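Local coordinates for protein cycloalternan-forming enzyme (Listeria monocytogenes serovar 1/2a, PDB 5F7U) that is a multidomain glycoside hydrolase family 31 enzyme that binds glycans and magnesium ions, its TIM barrel flanked by several beta-rich domains, at residues A[150-153]-A[159-162]; A[808-813]-A[875-880]; A[53-56]-A[61-64]; A[507-510]-A[514-517]. The protein carries 1 engineered substitution. All coordinates share one frame; numbering follows the deposited sequence.

Contact 1. Residues A[150-153]-A[159-162]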
loop_
_atom_site.group_PDB
_atom_site.type_symbol
_atom_site.label_atom_id
_atom_site.label_comp_id
_atom_site.label_asym_id
_atom_site.label_seq_id
_atom_site.Cartn_x
_atom_site.Cartn_y
_atom_site.Cartn_z
ATOM N N TYR A 150 -11.701 -24.639 -18.328
ATOM C CA TYR A 150 -10.534 -24.438 -19.179
ATOM C C TYR A 150 -9.339 -24.030 -18.355
ATOM O O TYR A 150 -9.438 -23.127 -17.528
ATOM C CB TYR A 150 -10.805 -23.320 -20.173
ATOM C CG TYR A 150 -11.919 -23.635 -21.105
ATOM C CD1 TYR A 150 -11.683 -24.361 -22.273
ATOM C CD2 TYR A 150 -13.208 -23.182 -20.842
ATOM C CE1 TYR A 150 -12.724 -24.641 -23.147
ATOM C CE2 TYR A 150 -14.252 -23.460 -21.715
ATOM C CZ TYR A 150 -14.003 -24.194 -22.847
ATOM O OH TYR A 150 -15.023 -24.451 -23.722
ATOM N N LEU A 151 -8.206 -24.673 -18.625
ATOM C CA LEU A 151 -6.954 -24.360 -17.943
ATOM C C LEU A 151 -5.989 -23.811 -18.972
ATOM O O LEU A 151 -5.852 -24.371 -20.054
ATOM C CB LEU A 151 -6.341 -25.612 -17.306
ATOM C CG LEU A 151 -7.216 -26.547 -16.471
ATOM C CD1 LEU A 151 -6.403 -27.723 -15.956
ATOM C CD2 LEU A 151 -7.853 -25.810 -15.304
ATOM N N SER A 152 -5.317 -22.720 -18.611
ATOM C CA SER A 152 -4.263 -22.163 -19.436
ATOM C C SER A 152 -3.192 -21.571 -18.535
ATOM O O SER A 152 -3.420 -21.346 -17.337
ATOM C CB SER A 152 -4.810 -21.103 -20.409
ATOM O OG SER A 152 -5.442 -20.034 -19.715
ATOM N N PHE A 153 -2.027 -21.308 -19.119
ATOM C CA PHE A 153 -0.916 -20.738 -18.366
ATOM C C PHE A 153 -0.635 -19.325 -18.810
ATOM O O PHE A 153 -0.146 -19.101 -19.897
ATOM C CB PHE A 153 0.322 -21.646 -18.499
ATOM C CG PHE A 153 0.164 -22.955 -17.782
ATOM C CD1 PHE A 153 0.359 -23.034 -16.399
ATOM C CD2 PHE A 153 -0.259 -24.105 -18.474
ATOM C CE1 PHE A 153 0.177 -24.245 -15.717
ATOM C CE2 PHE A 153 -0.443 -25.309 -17.795
ATOM C CZ PHE A 153 -0.226 -25.380 -16.416
ATOM N N LEU A 159 -1.370 -20.055 -13.245
ATOM C CA LEU A 159 -2.437 -20.871 -13.829
ATOM C C LEU A 159 -3.732 -20.082 -13.893
ATOM O O LEU A 159 -4.110 -19.448 -12.918
ATOM C CB LEU A 159 -2.629 -22.136 -12.993
ATOM C CG LEU A 159 -3.817 -23.056 -13.305
ATOM C CD1 LEU A 159 -3.614 -23.765 -14.642
ATOM C CD2 LEU A 159 -4.007 -24.068 -12.183
ATOM N N ARG A 160 -4.409 -20.137 -15.033
ATOM C CA ARG A 160 -5.702 -19.476 -15.202
ATOM C C ARG A 160 -6.791 -20.530 -15.356
ATOM O O ARG A 160 -6.670 -21.439 -16.175
ATOM C CB ARG A 160 -5.684 -18.585 -16.452
ATOM C CG ARG A 160 -6.903 -17.691 -16.589
ATOM C CD ARG A 160 -6.827 -16.993 -17.926
ATOM N NE ARG A 160 -7.846 -15.971 -18.071
ATOM C CZ ARG A 160 -7.902 -15.143 -19.113
ATOM N NH1 ARG A 160 -6.994 -15.232 -20.098
ATOM N NH2 ARG A 160 -8.847 -14.208 -19.154
ATOM N N MET A 161 -7.864 -20.388 -14.584
ATOM C CA MET A 161 -9.042 -21.252 -14.691
ATOM C C MET A 161 -10.226 -20.481 -15.225
ATOM O O MET A 161 -10.528 -19.421 -14.709
ATOM C CB MET A 161 -9.445 -21.742 -13.302
ATOM C CG MET A 161 -9.007 -23.139 -12.997
ATOM S SD MET A 161 -7.247 -23.163 -12.744
ATOM C CE MET A 161 -7.223 -22.457 -11.081
ATOM N N GLU A 162 -10.911 -21.045 -16.226
ATOM C CA GLU A 162 -12.073 -20.383 -16.796
ATOM C C GLU A 162 -13.186 -21.406 -16.869
ATOM O O GLU A 162 -13.054 -22.448 -17.540
ATOM C CB GLU A 162 -11.768 -19.792 -18.171
ATOM C CG GLU A 162 -10.820 -18.596 -18.118
ATOM C CD GLU A 162 -10.382 -18.179 -19.503
ATOM O OE1 GLU A 162 -9.455 -18.800 -20.073
ATOM O OE2 GLU A 162 -11.000 -17.242 -20.024
HETATM O O HOH W 1 -7.940 -20.788 -19.078
HETATM O O HOH W 2 -5.041 -17.546 -20.711
#

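Contact 2. Residues A[808-813]-A[875-880]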
loop_
_atom_site.group_PDB
_atom_site.type_symbol
_atom_site.label_atom_id
_atom_site.label_comp_id
_atom_site.label_asym_id
_atom_site.label_seq_id
_atom_site.Cartn_x
_atom_site.Cartn_y
_atom_site.Cartn_z
ATOM N N ASP A 808 27.698 18.682 2.957
ATOM C CA ASP A 808 29.077 18.528 3.419
ATOM C C ASP A 808 29.207 18.037 4.869
ATOM O O ASP A 808 30.313 17.721 5.322
ATOM C CB ASP A 808 29.845 19.847 3.264
ATOM C CG ASP A 808 30.258 20.121 1.833
ATOM O OD1 ASP A 808 29.990 19.298 0.938
ATOM O OD2 ASP A 808 30.877 21.177 1.598
ATOM N N GLY A 809 28.101 18.023 5.607
ATOM C CA GLY A 809 28.080 17.488 6.967
ATOM C C GLY A 809 28.044 15.966 7.001
ATOM O O GLY A 809 28.463 15.349 7.981
ATOM N N TYR A 810 27.523 15.357 5.936
ATOM C CA TYR A 810 27.515 13.899 5.761
ATOM C C TYR A 810 26.779 13.093 6.862
ATOM O O TYR A 810 27.050 11.906 7.052
ATOM C CB TYR A 810 28.961 13.387 5.561
ATOM C CG TYR A 810 29.497 13.602 4.161
ATOM C CD1 TYR A 810 29.077 12.783 3.101
ATOM C CD2 TYR A 810 30.426 14.606 3.890
ATOM C CE1 TYR A 810 29.567 12.962 1.818
ATOM C CE2 TYR A 810 30.928 14.787 2.603
ATOM C CZ TYR A 810 30.495 13.961 1.575
ATOM O OH TYR A 810 30.997 14.146 0.301
ATOM N N GLN A 811 25.864 13.737 7.579
ATOM C CA GLN A 811 25.020 13.018 8.535
ATOM C C GLN A 811 23.587 12.959 8.019
ATOM O O GLN A 811 23.148 13.869 7.326
ATOM C CB GLN A 811 25.034 13.697 9.905
ATOM C CG GLN A 811 26.444 13.793 10.529
ATOM C CD GLN A 811 26.952 12.457 11.073
ATOM O OE1 GLN A 811 26.218 11.755 11.764
ATOM N NE2 GLN A 811 28.218 12.099 10.772
ATOM N N LEU A 812 22.868 11.899 8.381
ATOM C CA LEU A 812 21.435 11.823 8.088
ATOM C C LEU A 812 20.709 12.946 8.826
ATOM O O LEU A 812 21.073 13.292 9.945
ATOM C CB LEU A 812 20.871 10.460 8.494
ATOM C CG LEU A 812 21.341 9.284 7.642
ATOM C CD1 LEU A 812 20.906 7.989 8.312
ATOM C CD2 LEU A 812 20.810 9.376 6.215
ATOM N N GLY A 813 19.717 13.542 8.181
ATOM C CA GLY A 813 18.939 14.609 8.804
ATOM C C GLY A 813 19.456 16.025 8.583
ATOM O O GLY A 813 19.096 16.930 9.327
ATOM N N THR A 875 30.726 9.728 -2.956
ATOM C CA THR A 875 31.301 9.418 -1.656
ATOM C C THR A 875 30.729 8.088 -1.178
ATOM O O THR A 875 29.515 7.951 -1.042
ATOM C CB THR A 875 30.996 10.513 -0.610
ATOM O OG1 THR A 875 31.496 11.786 -1.057
ATOM C CG2 THR A 875 31.622 10.167 0.750
ATOM N N MET A 876 31.591 7.109 -0.941
ATOM C CA MET A 876 31.155 5.892 -0.262
ATOM C C MET A 876 31.199 6.138 1.248
ATOM O O MET A 876 32.149 6.754 1.752
ATOM C CB MET A 876 32.069 4.692 -0.581
ATOM C CG MET A 876 32.309 4.385 -2.051
ATOM S SD MET A 876 30.824 4.083 -3.038
ATOM C CE MET A 876 30.137 2.649 -2.237
ATOM N N GLN A 877 30.195 5.639 1.969
ATOM C CA GLN A 877 30.304 5.518 3.422
ATOM C C GLN A 877 30.211 4.042 3.773
ATOM O O GLN A 877 29.119 3.461 3.809
ATOM C CB GLN A 877 29.207 6.298 4.161
ATOM C CG GLN A 877 29.276 7.816 4.019
ATOM C CD GLN A 877 28.224 8.530 4.847
ATOM O OE1 GLN A 877 27.145 7.987 5.130
ATOM N NE2 GLN A 877 28.529 9.773 5.239
ATOM N N VAL A 878 31.364 3.442 4.037
ATOM C CA VAL A 878 31.450 1.993 4.243
ATOM C C VAL A 878 31.515 1.687 5.736
ATOM O O VAL A 878 32.417 2.170 6.437
ATOM C CB VAL A 878 32.694 1.395 3.531
ATOM C CG1 VAL A 878 32.678 -0.129 3.582
ATOM C CG2 VAL A 878 32.794 1.870 2.089
ATOM N N PHE A 879 30.605 0.828 6.201
ATOM C CA PHE A 879 30.573 0.388 7.610
ATOM C C PHE A 879 31.739 -0.577 7.815
ATOM O O PHE A 879 31.758 -1.662 7.223
ATOM C CB PHE A 879 29.219 -0.282 7.894
ATOM C CG PHE A 879 28.919 -0.529 9.356
ATOM C CD1 PHE A 879 28.913 0.516 10.294
ATOM C CD2 PHE A 879 28.540 -1.818 9.784
ATOM C CE1 PHE A 879 28.569 0.280 11.636
ATOM C CE2 PHE A 879 28.219 -2.057 11.117
ATOM C CZ PHE A 879 28.217 -1.012 12.042
ATOM N N SER A 880 32.734 -0.164 8.600
ATOM C CA SER A 880 33.950 -0.971 8.813
ATOM C C SER A 880 34.827 -0.318 9.847
ATOM O O SER A 880 34.583 0.820 10.234
ATOM C CB SER A 880 34.774 -1.096 7.512
ATOM O OG SER A 880 35.486 0.110 7.231
#

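Contact 3. Residues A[53-56]-A[61-64]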
loop_
_atom_site.group_PDB
_atom_site.type_symbol
_atom_site.label_atom_id
_atom_site.label_comp_id
_atom_site.label_asym_id
_atom_site.label_seq_id
_atom_site.Cartn_x
_atom_site.Cartn_y
_atom_site.Cartn_z
ATOM N N VAL A 53 -50.755 -7.315 -4.589
ATOM C CA VAL A 53 -49.780 -7.708 -5.591
ATOM C C VAL A 53 -50.500 -8.570 -6.625
ATOM O O VAL A 53 -51.181 -9.531 -6.265
ATOM C CB VAL A 53 -48.606 -8.489 -4.975
ATOM C CG1 VAL A 53 -47.575 -8.849 -6.047
ATOM C CG2 VAL A 53 -47.963 -7.671 -3.856
ATOM N N GLU A 54 -50.347 -8.186 -7.891
ATOM C CA GLU A 54 -50.817 -8.966 -9.018
ATOM C C GLU A 54 -49.618 -9.646 -9.655
ATOM O O GLU A 54 -48.586 -9.022 -9.876
ATOM C CB GLU A 54 -51.533 -8.061 -10.003
ATOM C CG GLU A 54 -52.795 -7.479 -9.403
ATOM C CD GLU A 54 -53.555 -6.558 -10.338
ATOM O OE1 GLU A 54 -53.176 -6.441 -11.527
ATOM O OE2 GLU A 54 -54.551 -5.962 -9.874
ATOM N N TRP A 55 -49.735 -10.942 -9.931
ATOM C CA TRP A 55 -48.522 -11.702 -10.257
ATOM C C TRP A 55 -48.776 -12.998 -10.987
ATOM O O TRP A 55 -49.900 -13.514 -10.979
ATOM C CB TRP A 55 -47.684 -11.944 -8.985
ATOM C CG TRP A 55 -48.296 -12.831 -7.929
ATOM C CD1 TRP A 55 -49.468 -12.628 -7.241
ATOM C CD2 TRP A 55 -47.739 -14.036 -7.418
ATOM N NE1 TRP A 55 -49.681 -13.648 -6.351
ATOM C CE2 TRP A 55 -48.627 -14.517 -6.418
ATOM C CE3 TRP A 55 -46.563 -14.753 -7.690
ATOM C CZ2 TRP A 55 -48.392 -15.705 -5.707
ATOM C CZ3 TRP A 55 -46.324 -15.938 -6.984
ATOM C CH2 TRP A 55 -47.233 -16.396 -5.997
ATOM N N THR A 56 -47.726 -13.480 -11.643
ATOM C CA THR A 56 -47.744 -14.760 -12.352
ATOM C C THR A 56 -46.583 -15.612 -11.868
ATOM O O THR A 56 -45.542 -15.087 -11.445
ATOM C CB THR A 56 -47.647 -14.599 -13.888
ATOM O OG1 THR A 56 -46.439 -13.907 -14.219
ATOM C CG2 THR A 56 -48.839 -13.831 -14.453
ATOM N N ALA A 61 -51.269 -16.853 -14.064
ATOM C CA ALA A 61 -51.796 -15.852 -13.137
ATOM C C ALA A 61 -52.130 -16.506 -11.798
ATOM O O ALA A 61 -52.759 -17.573 -11.755
ATOM C CB ALA A 61 -53.025 -15.175 -13.722
ATOM N N GLN A 62 -51.654 -15.886 -10.725
ATOM C CA GLN A 62 -51.883 -16.351 -9.361
ATOM C C GLN A 62 -52.966 -15.521 -8.701
ATOM O O GLN A 62 -53.293 -14.442 -9.194
ATOM C CB GLN A 62 -50.591 -16.221 -8.560
ATOM C CG GLN A 62 -49.426 -17.011 -9.145
ATOM C CD GLN A 62 -49.709 -18.491 -9.125
ATOM O OE1 GLN A 62 -49.883 -19.075 -8.061
ATOM N NE2 GLN A 62 -49.784 -19.102 -10.296
ATOM N N GLU A 63 -53.535 -16.008 -7.591
ATOM C CA GLU A 63 -54.431 -15.168 -6.805
ATOM C C GLU A 63 -53.625 -14.015 -6.225
ATOM O O GLU A 63 -52.472 -14.212 -5.791
ATOM C CB GLU A 63 -55.156 -15.947 -5.709
ATOM C CG GLU A 63 -56.026 -17.116 -6.205
ATOM C CD GLU A 63 -57.113 -16.756 -7.229
ATOM O OE1 GLU A 63 -57.695 -15.641 -7.205
ATOM O OE2 GLU A 63 -57.432 -17.633 -8.065
ATOM N N ASN A 64 -54.217 -12.817 -6.264
ATOM C CA ASN A 64 -53.566 -11.609 -5.726
ATOM C C ASN A 64 -53.125 -11.846 -4.298
ATOM O O ASN A 64 -53.824 -12.531 -3.550
ATOM C CB ASN A 64 -54.518 -10.410 -5.703
ATOM C CG ASN A 64 -54.924 -9.921 -7.082
ATOM O OD1 ASN A 64 -54.336 -10.274 -8.098
ATOM N ND2 ASN A 64 -55.938 -9.074 -7.107
HETATM O O HOH W 3 -56.724 -7.691 -9.489
HETATM O O HOH W 4 -52.324 -11.900 -9.193
#

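Contact 4. Residues A[507-510]-A[514-517]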
loop_
_atom_site.group_PDB
_atom_site.type_symbol
_atom_site.label_atom_id
_atom_site.label_comp_id
_atom_site.label_asym_id
_atom_site.label_seq_id
_atom_site.Cartn_x
_atom_site.Cartn_y
_atom_site.Cartn_z
ATOM N N LEU A 507 -20.419 11.615 -14.424
ATOM C CA LEU A 507 -19.911 11.537 -15.790
ATOM C C LEU A 507 -19.641 10.072 -16.106
ATOM O O LEU A 507 -19.011 9.366 -15.322
ATOM C CB LEU A 507 -18.634 12.385 -15.941
ATOM C CG LEU A 507 -18.031 12.658 -17.330
ATOM C CD1 LEU A 507 -17.224 11.494 -17.897
ATOM C CD2 LEU A 507 -19.097 13.140 -18.320
ATOM N N ASP A 508 -20.133 9.600 -17.248
ATOM C CA ASP A 508 -19.863 8.227 -17.631
ATOM C C ASP A 508 -18.456 8.086 -18.208
ATOM O O ASP A 508 -18.243 8.325 -19.405
ATOM C CB ASP A 508 -20.923 7.733 -18.624
ATOM C CG ASP A 508 -20.696 6.285 -19.065
ATOM O OD1 ASP A 508 -19.690 5.641 -18.648
ATOM O OD2 ASP A 508 -21.551 5.782 -19.832
ATOM N N PHE A 509 -17.501 7.688 -17.360
ATOM C CA PHE A 509 -16.102 7.541 -17.778
ATOM C C PHE A 509 -15.841 6.383 -18.736
ATOM O O PHE A 509 -14.734 6.258 -19.255
ATOM C CB PHE A 509 -15.138 7.570 -16.571
ATOM C CG PHE A 509 -14.989 8.940 -15.991
ATOM C CD1 PHE A 509 -14.079 9.846 -16.543
ATOM C CD2 PHE A 509 -15.812 9.360 -14.943
ATOM C CE1 PHE A 509 -13.966 11.141 -16.031
ATOM C CE2 PHE A 509 -15.699 10.647 -14.424
ATOM C CZ PHE A 509 -14.777 11.542 -14.984
ATOM N N THR A 510 -16.871 5.588 -19.027
ATOM C CA THR A 510 -16.768 4.538 -20.064
ATOM C C THR A 510 -16.996 5.103 -21.470
ATOM O O THR A 510 -16.749 4.420 -22.476
ATOM C CB THR A 510 -17.718 3.321 -19.827
ATOM O OG1 THR A 510 -19.074 3.633 -20.176
ATOM C CG2 THR A 510 -17.645 2.804 -18.398
ATOM N N ALA A 514 -17.757 11.528 -23.724
ATOM C CA ALA A 514 -18.070 12.181 -22.441
ATOM C C ALA A 514 -16.803 12.619 -21.714
ATOM O O ALA A 514 -16.735 13.728 -21.170
ATOM C CB ALA A 514 -18.878 11.253 -21.541
ATOM N N VAL A 515 -15.820 11.718 -21.695
ATOM C CA VAL A 515 -14.518 11.976 -21.064
ATOM C C VAL A 515 -13.823 13.138 -21.759
ATOM O O VAL A 515 -13.332 14.056 -21.093
ATOM C CB VAL A 515 -13.638 10.710 -21.082
ATOM C CG1 VAL A 515 -12.243 10.982 -20.494
ATOM C CG2 VAL A 515 -14.350 9.604 -20.301
ATOM N N ASP A 516 -13.787 13.097 -23.097
ATOM C CA ASP A 516 -13.190 14.187 -23.872
ATOM C C ASP A 516 -13.833 15.532 -23.546
ATOM O O ASP A 516 -13.119 16.518 -23.361
ATOM C CB ASP A 516 -13.244 13.896 -25.386
ATOM C CG ASP A 516 -12.269 12.777 -25.809
ATOM O OD1 ASP A 516 -11.292 12.478 -25.063
ATOM O OD2 ASP A 516 -12.481 12.187 -26.889
ATOM N N TRP A 517 -15.163 15.563 -23.439
ATOM C CA TRP A 517 -15.879 16.782 -23.063
ATOM C C TRP A 517 -15.507 17.234 -21.659
ATOM O O TRP A 517 -15.094 18.357 -21.457
ATOM C CB TRP A 517 -17.391 16.608 -23.161
ATOM C CG TRP A 517 -18.111 17.752 -22.557
ATOM C CD1 TRP A 517 -18.105 19.053 -23.005
ATOM C CD2 TRP A 517 -18.920 17.734 -21.372
ATOM N NE1 TRP A 517 -18.857 19.840 -22.166
ATOM C CE2 TRP A 517 -19.374 19.059 -21.159
ATOM C CE3 TRP A 517 -19.307 16.725 -20.465
ATOM C CZ2 TRP A 517 -20.210 19.409 -20.081
ATOM C CZ3 TRP A 517 -20.135 17.073 -19.379
ATOM C CH2 TRP A 517 -20.584 18.402 -19.209
#

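Contact 1. Residues A[150-153]-A[159-162]
Ser152 OG lies 3.6 Å from Arg160 CB of the facing strand and is gripped by two waters, within the antiparallel beta hairpin of strands 148-153 and 158-164 in the galactose mutarotase-like domain. One water, 2.7 Å from Ser152 OG, leads on to Glu162 OE1. The other accepts from Arg160 NH1, lying in plane at the guanidinium edge. Ser152 OG reaches the extended Arg160 chain because it sits between its own backbone N and carbonyl carbon (chi1 59°). Both charged ends have further partners: Arg160 makes a salt bridge to Asp334, and Glu162 OE2 is hydrogen-bonded to His172 ND1.

Four backbone bonds tie Tyr150 to Glu162 and Ser152 to Arg160. The shortest, Tyr150 N to Glu162 O, spans 2.7 Å and is almost straight at 174°; the same carbonyl oxygen lies at the edge of the Tyr150 ring, 3.4 Å from CD2.

The face bearing Leu151, Phe153, Leu159 and Met161 is apolar and packs against strands 194-200 and 203-209. There Leu151 and Met161 run side by side, with Leu151 CD2 3.7 Å from Met161 CG, while Leu159 CD1 rests over a face of the Phe153 ring, 4.0 Å from CE1.

Contact 2. Residues A[808-813]-A[875-880]
Tyr810 meets the strand segment 875-880 at two places, its phenol on Thr875 and its backbone carbonyl on Gln877, and through these the loop segment 808-813 is fastened to the mixed five-stranded sheet that contains strand 874-879.

Both polar links are hydrogen bonds. Tyr810 OH and Thr875 OG1 are 2.8 Å apart, a hydroxyl pair in which either oxygen could donate. The second bond runs from Gln877 NE2 to Tyr810 O at 3.2 Å, with an N-H...O angle of 160°. It arrives in the carbonyl plane on a lone pair of Tyr810 O, and that oxygen in turn lies within 2° of the Gln877 amide plane, so the orientation suits both groups. Beyond CG the Gln877 chain is extended, which carries the amide across to the loop. At its other end Gln877 OE1 accepts from Arg829 NE, and the amide is therefore held at both of its polar atoms.

The remaining touches are van der Waals. The two side chains of Tyr810 and Thr875 come from opposite directions, and Thr875 CG2 approaches Tyr810 CE1 to 3.6 Å. Gln877 NE2 passes 3.7 Å from Tyr810 CB, the amide plane turned 45° from the ring.

Around this buried site, Tyr810 also leans on Asn825 and Thr827 of strand 825-830, meets the ring of Tyr919 on strand 917-922, and touches Leu899 and Asn903 of helix 899-904; the tyrosine is thus wedged between that helix and three neighbouring strands of the sheet.

Contact 3. Residues A[53-56]-A[61-64]
Ala61 begins the contact beside the hairpin turn, where its CA lies 3.8 Å from Thr56 CG2; the two residues form an antiparallel non-hydrogen-bonded pair.

Gln62 comes next, and its backbone N-H points at Trp55 O, N to O 3.0 Å, with an N-H...O angle of 174°. Its CB sits over one face of the indole, 3.6 Å from the centroid of the five-membered ring, in a CH-pi contact. CG follows above the six-membered ring before the chain bends at chi2 (-64°), taking the amide to Val60 O. Where a return bond from Trp55 N might be expected, a water intervenes: it accepts from Trp55 N at 2.9 Å and can donate to Gln62 O and Asn64 OD1.

Glu63 contributes its backbone carbonyl, which accepts from Trp55 NE1 at 2.9 Å. This bond is bent, and the oxygen stands 26° out of the indole plane, so Trp55 is held both across a face and at its edge.

Asn64 lies alongside Glu54, its OD1 3.4 Å from Glu54 CG. A second water joins Asn64 ND2 to Glu54 OE2, while Glu54 also binds Trp52 and Lys97. Asn64 CA makes a C-H...O contact with Val53 O.

Backbone bonding between Val53 and Val65 then resumes, with one residue more on the second side: this is a beta hairpin whose second strand is interrupted by a bulge or short loop, bridged by a water, at the surface of the N-terminal domain of the E-set clan.

Contact 4. Residues A[507-510]-A[514-517]
The strand-to-helix connection inside the TIM-barrel domain, leading from strand 505-506 into helix 512-520, folds back on the first turns of its own helix, and the contact is apolar. Leu507 is the main bridge. With its CG anti to the backbone N (chi1 -170°), its two methyls reach different helix residues: CD2 touches Ala514 CB at 3.7 Å and also comes to the edge of the Trp517 indole, 4.2 Å from CE3, while CD1 faces Val515 CG2.

Val515 CG2 packs on Phe509, 3.5 Å from Phe509 O and 3.8 Å from Phe509 CD1, the two side chains crossing at about a right angle. Leu507 CD1 is 3.6 Å above the plane of the Phe509 ring, over its centre, so the loop packs on itself as well as on the helix.

The loop is held in shape by an Asx turn. Asp508 OD1 accepts both Thr510 N at 2.8 Å and Thr510 OG1 at 2.6 Å, the backbone donor coming from above the carboxylate plane and the hydroxyl from the syn side. Asp508 OD2 takes a further bond from Ser550 N.

Around the contact, Phe509 and Val515 lean on Ser569 of helix 555-577, while Leu507 and Trp517 both touch Met478 of helix 469-481, which places the loop and the start of helix 512-520 between these two helices.

Overall arrangement
The four contacts are strung along the chain without overlapping, contact 3 first, then contact 1, contact 4 and contact 2, and none touches another. Contacts 1 and 4 approach most closely, with centres about 34 Å and nearest atoms about 19 Å apart, one in the mutarotase-like domain and the other in the TIM-barrel domain. Contacts 2 and 3 lie on opposite sides of the chain's centre, about 84 Å between their centres. Three of the contacts have a bound ligand within about 13 Å of a side chain: that of Trp517 in contact 4 is about 13 Å from an alpha-D-glucopyranose, while magnesium ions lie about 11 Å from the side chain of Phe153 and about 9 Å from that of Tyr810.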